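Local coordinates for protein putative malic enzyme ((S)-malate:NAD+ oxidoreductase (decarboxylating)) (PDB 2A9F) that probably catalyses the NAD+-dependent oxidative decarboxylation of (S)-malate with the help of a divalent metal ion, at residues Lys115-Glu118 with Glu119-Ile123; Ile139-Pro142 with Arg143-Ile147. All coordinates share one frame; numbering follows the deposited sequence.

How the contacts relate
Following the chain, strand 106-111 of the parallel sheet leads into contact 1, where 115-118 turns into helix 117-127. Strand 133-136 comes next, then Glu137 and Asp138, which bind magnesium, and contact 2, where the loop 139-142 enters helix 143-154. The two contacts stand in series, neither enclosing nor crossing the other, and each closes the local turn at a helix start. Their centres lie about 11 Å apart and they touch directly: Arg143 reaches the carbonyl of Lys115 and packs on Thr117 and Ile120, while Ile147 also meets Thr117. The starts of two helices of the N-terminal domain are thereby tied together, the second of them following directly on the metal-binding residues.

Contact 1 of 2, residues Lys115-Glu118 with Glu119-Ile123; sequences KDTE and EIISI
Asp116 and Glu119 meet across the first turn of helix 117-127, with Asp116 at the N-cap position. The backbone winds directly from Lys115-Glu118 into Glu119-Ile123, bringing the CA atoms of Thr117 and Ile120 to 5.1 Å. The carbonyl oxygen of Thr117 takes two donors: Ile121 N at 3.1 Å, almost in line with the C=O bond, and Ile120 N, which lies above the carbonyl plane. A further, weak bond runs from Ile120 N to Asp116 O.

The cap itself is made by the Asp116 carboxylate. Its CG lies anti to the backbone N (chi1 -172°), which swings OD2 forward to accept from Glu119 N at 3.1 Å, on the anti side and 24° out of the carboxylate plane. Glu119 sends its CG back beside the cap, 3.4 Å from Asp116 OD2, and the two side chains cross at about a right angle with their carboxylate planes 68° apart. Asp116 OD2 and Glu119 OE2 remain 4.2 Å from each other.

One turn on, Ser122 grips Glu118 O twice. Ser122 OG donates to Glu118 O at 2.8 Å and Ser122 N to the same oxygen at 3.3 Å, from opposite faces of the carbonyl plane. The carboxylate of Glu118 turns instead to a salt bridge with Arg150. On another flank, Ile121 CG2 lies close to Thr117 O, while Ile120 CG1 rests 3.3 Å from Asp116 O; both isoleucines are buried, Ile120 against Arg143 and Ile121 against Leu151 of helix 143-154.

The like charges of Asp116 and Glu119 probably disfavour each other, yet both sit at the helix start, where the helix dipole and the first-turn N-H groups would probably favour negative charge. The bond to Glu119 N is consistent with that preference.

Contact 2 of 2, residues Ile139-Pro142 with Arg143-Ile147; sequences ISAP and RCFEI
Cys144 SG, Ala141 CB and the Phe145 ring meet three ways. Cys144 SG stands 3.5 Å above one face of that ring, over the centre, and is 3.5 Å from Ala141 CB. The thiol is held between the backbone N and the carbonyl carbon (chi1 73°), which brings it back against the preceding loop. Ala141 CB also meets the ring, approaching Phe145 CE2 obliquely at 3.3 Å, while Pro142 CB lies farther off, 4.3 Å from Phe145 CD2.

Here the loop that follows the metal-binding residues Glu137 and Asp138 turns into helix 143-154, in the N-terminal domain of the malic enzyme fold. A cis peptide bond precedes Pro142, and the carbonyl of Pro142 accepts from Phe145 N at 3.0 Å, the donor standing 55° out of the carbonyl plane. Cys144 N makes a weak bond to Ser140 O.

Buried Ile139 and Ile147 are directed toward each other, though the modelled closeness of their ends is doubtful. The Arg143 chain bends at chi3 (63°), and its guanidinium lies obliquely to Ser140 OG, 3.5 Å from NH1. NE donates to Lys115 O and NH2 forms a salt bridge with Asp73, so the group is held by partners in two other loops.

Contact 1 of 2, residues Lys115-Glu118 with Glu119-Ile123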
loop_
_atom_site.group_PDB
_atom_site.type_symbol
_atom_site.label_atom_id
_atom_site.label_comp_id
_atom_site.label_asym_id
_atom_site.label_seq_id
_atom_site.Cartn_x
_atom_site.Cartn_y
_atom_site.Cartn_z
ATOM N N LYS A 115 -8.871 15.508 -4.047
ATOM C CA LYS A 115 -10.218 15.575 -3.500
ATOM C C LYS A 115 -11.198 15.415 -4.654
ATOM O O LYS A 115 -12.421 15.503 -4.484
ATOM C CB LYS A 115 -10.446 16.916 -2.811
ATOM C CG LYS A 115 -9.484 17.202 -1.688
ATOM C CD LYS A 115 -9.944 18.403 -0.912
ATOM C CE LYS A 115 -9.105 18.607 0.304
ATOM N NZ LYS A 115 -7.745 18.976 -0.098
ATOM N N ASP A 116 -10.637 15.195 -5.837
ATOM C CA ASP A 116 -11.421 15.010 -7.046
ATOM C C ASP A 116 -12.035 13.603 -7.009
ATOM O O ASP A 116 -11.324 12.610 -7.136
ATOM C CB ASP A 116 -10.500 15.169 -8.269
ATOM C CG ASP A 116 -11.259 15.180 -9.586
ATOM O OD1 ASP A 116 -11.929 16.200 -9.884
ATOM O OD2 ASP A 116 -11.184 14.162 -10.317
ATOM N N THR A 117 -13.348 13.524 -6.825
ATOM C CA THR A 117 -14.051 12.245 -6.772
ATOM C C THR A 117 -13.655 11.331 -7.917
ATOM O O THR A 117 -13.244 10.192 -7.718
ATOM C CB THR A 117 -15.585 12.439 -6.843
ATOM O OG1 THR A 117 -16.048 13.042 -5.632
ATOM C CG2 THR A 117 -16.294 11.112 -7.038
ATOM N N GLU A 118 -13.787 11.850 -9.127
ATOM C CA GLU A 118 -13.479 11.095 -10.327
ATOM C C GLU A 118 -12.136 10.376 -10.277
ATOM O O GLU A 118 -12.066 9.180 -10.542
ATOM C CB GLU A 118 -13.536 12.026 -11.544
ATOM C CG GLU A 118 -13.726 11.300 -12.845
ATOM C CD GLU A 118 -14.768 10.217 -12.722
ATOM O OE1 GLU A 118 -15.903 10.524 -12.292
ATOM O OE2 GLU A 118 -14.445 9.054 -13.044
ATOM N N GLU A 119 -11.069 11.088 -9.937
ATOM C CA GLU A 119 -9.768 10.443 -9.902
ATOM C C GLU A 119 -9.484 9.629 -8.635
ATOM O O GLU A 119 -8.483 8.912 -8.574
ATOM C CB GLU A 119 -8.647 11.461 -10.141
ATOM C CG GLU A 119 -8.472 12.510 -9.077
ATOM C CD GLU A 119 -7.135 13.222 -9.211
ATOM O OE1 GLU A 119 -6.093 12.531 -9.120
ATOM O OE2 GLU A 119 -7.123 14.462 -9.410
ATOM N N ILE A 120 -10.342 9.736 -7.623
ATOM C CA ILE A 120 -10.129 8.947 -6.424
ATOM C C ILE A 120 -10.614 7.541 -6.744
ATOM O O ILE A 120 -9.899 6.564 -6.500
ATOM C CB ILE A 120 -10.921 9.485 -5.188
ATOM C CG1 ILE A 120 -10.257 10.753 -4.653
ATOM C CG2 ILE A 120 -10.948 8.425 -4.072
ATOM C CD1 ILE A 120 -10.930 11.328 -3.433
ATOM N N ILE A 121 -11.820 7.442 -7.313
ATOM C CA ILE A 121 -12.381 6.133 -7.638
ATOM C C ILE A 121 -11.512 5.486 -8.692
ATOM O O ILE A 121 -11.369 4.275 -8.732
ATOM C CB ILE A 121 -13.880 6.218 -8.107
ATOM C CG1 ILE A 121 -13.998 6.094 -9.621
ATOM C CG2 ILE A 121 -14.507 7.520 -7.651
ATOM C CD1 ILE A 121 -14.084 4.653 -10.127
ATOM N N SER A 122 -10.883 6.308 -9.515
ATOM C CA SER A 122 -10.022 5.803 -10.568
ATOM C C SER A 122 -8.650 5.355 -10.064
ATOM O O SER A 122 -8.005 4.495 -10.681
ATOM C CB SER A 122 -9.878 6.870 -11.647
ATOM O OG SER A 122 -11.155 7.130 -12.210
ATOM N N ILE A 123 -8.214 5.941 -8.945
ATOM C CA ILE A 123 -6.923 5.598 -8.322
ATOM C C ILE A 123 -7.037 4.232 -7.657
ATOM O O ILE A 123 -6.201 3.348 -7.856
ATOM C CB ILE A 123 -6.521 6.631 -7.231
ATOM C CG1 ILE A 123 -5.778 7.807 -7.870
ATOM C CG2 ILE A 123 -5.655 5.961 -6.160
ATOM C CD1 ILE A 123 -5.819 9.064 -7.039
#

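Contact 2 of 2, residues Ile139-Pro142 with Arg143-Ile147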
loop_
_atom_site.group_PDB
_atom_site.type_symbol
_atom_site.label_atom_id
_atom_site.label_comp_id
_atom_site.label_asym_id
_atom_site.label_seq_id
_atom_site.Cartn_x
_atom_site.Cartn_y
_atom_site.Cartn_z
ATOM N N ILE A 139 -13.580 9.931 4.591
ATOM C CA ILE A 139 -13.675 10.844 3.462
ATOM C C ILE A 139 -15.035 11.552 3.604
ATOM O O ILE A 139 -16.061 10.917 3.842
ATOM C CB ILE A 139 -13.533 10.131 2.073
ATOM C CG1 ILE A 139 -14.885 9.998 1.398
ATOM C CG2 ILE A 139 -12.869 8.782 2.226
ATOM C CD1 ILE A 139 -14.796 9.459 -0.022
ATOM N N SER A 140 -15.031 12.874 3.487
ATOM C CA SER A 140 -16.251 13.660 3.651
ATOM C C SER A 140 -17.413 13.451 2.672
ATOM O O SER A 140 -17.232 13.111 1.493
ATOM C CB SER A 140 -15.900 15.148 3.671
ATOM O OG SER A 140 -15.340 15.544 2.428
ATOM N N ALA A 141 -18.617 13.673 3.193
ATOM C CA ALA A 141 -19.847 13.570 2.419
ATOM C C ALA A 141 -20.004 14.893 1.680
ATOM O O ALA A 141 -19.520 15.920 2.146
ATOM C CB ALA A 141 -21.026 13.358 3.354
ATOM N N PRO A 142 -20.685 14.892 0.521
ATOM C CA PRO A 142 -21.326 13.758 -0.158
ATOM C C PRO A 142 -20.399 12.959 -1.076
ATOM O O PRO A 142 -20.810 11.940 -1.634
ATOM C CB PRO A 142 -22.451 14.428 -0.939
ATOM C CG PRO A 142 -21.778 15.697 -1.394
ATOM C CD PRO A 142 -21.066 16.165 -0.127
ATOM N N ARG A 143 -19.165 13.425 -1.249
ATOM C CA ARG A 143 -18.202 12.717 -2.092
ATOM C C ARG A 143 -17.982 11.291 -1.584
ATOM O O ARG A 143 -17.597 10.403 -2.343
ATOM C CB ARG A 143 -16.859 13.447 -2.101
ATOM C CG ARG A 143 -16.778 14.585 -3.075
ATOM C CD ARG A 143 -15.634 15.543 -2.753
ATOM N NE ARG A 143 -14.290 14.965 -2.833
ATOM C CZ ARG A 143 -13.637 14.391 -1.814
ATOM N NH1 ARG A 143 -14.193 14.292 -0.611
ATOM N NH2 ARG A 143 -12.398 13.948 -1.993
ATOM N N CYS A 144 -18.231 11.080 -0.296
ATOM C CA CYS A 144 -18.041 9.775 0.318
ATOM C C CYS A 144 -19.110 8.753 -0.043
ATOM O O CYS A 144 -18.964 7.564 0.255
ATOM C CB CYS A 144 -17.987 9.921 1.836
ATOM S SG CYS A 144 -19.567 10.270 2.587
ATOM N N PHE A 145 -20.189 9.205 -0.676
ATOM C CA PHE A 145 -21.258 8.288 -1.056
ATOM C C PHE A 145 -21.153 7.844 -2.509
ATOM O O PHE A 145 -21.452 6.695 -2.836
ATOM C CB PHE A 145 -22.614 8.932 -0.797
ATOM C CG PHE A 145 -22.835 9.295 0.639
ATOM C CD1 PHE A 145 -22.926 8.303 1.612
ATOM C CD2 PHE A 145 -22.913 10.629 1.029
ATOM C CE1 PHE A 145 -23.092 8.636 2.961
ATOM C CE2 PHE A 145 -23.079 10.976 2.369
ATOM C CZ PHE A 145 -23.168 9.980 3.340
ATOM N N GLU A 146 -20.717 8.748 -3.377
ATOM C CA GLU A 146 -20.583 8.424 -4.788
ATOM C C GLU A 146 -19.331 7.567 -5.022
ATOM O O GLU A 146 -19.351 6.620 -5.809
ATOM C CB GLU A 146 -20.517 9.714 -5.619
ATOM C CG GLU A 146 -20.548 9.485 -7.130
ATOM C CD GLU A 146 -20.267 10.746 -7.933
ATOM O OE1 GLU A 146 -20.208 10.651 -9.177
ATOM O OE2 GLU A 146 -20.101 11.830 -7.330
ATOM N N ILE A 147 -18.243 7.905 -4.335
ATOM C CA ILE A 147 -16.995 7.152 -4.459
ATOM C C ILE A 147 -17.207 5.684 -4.092
ATOM O O ILE A 147 -16.706 4.788 -4.769
ATOM C CB ILE A 147 -15.905 7.727 -3.533
ATOM C CG1 ILE A 147 -15.491 9.113 -4.022
ATOM C CG2 ILE A 147 -14.712 6.776 -3.465
ATOM C CD1 ILE A 147 -14.425 9.746 -3.183
#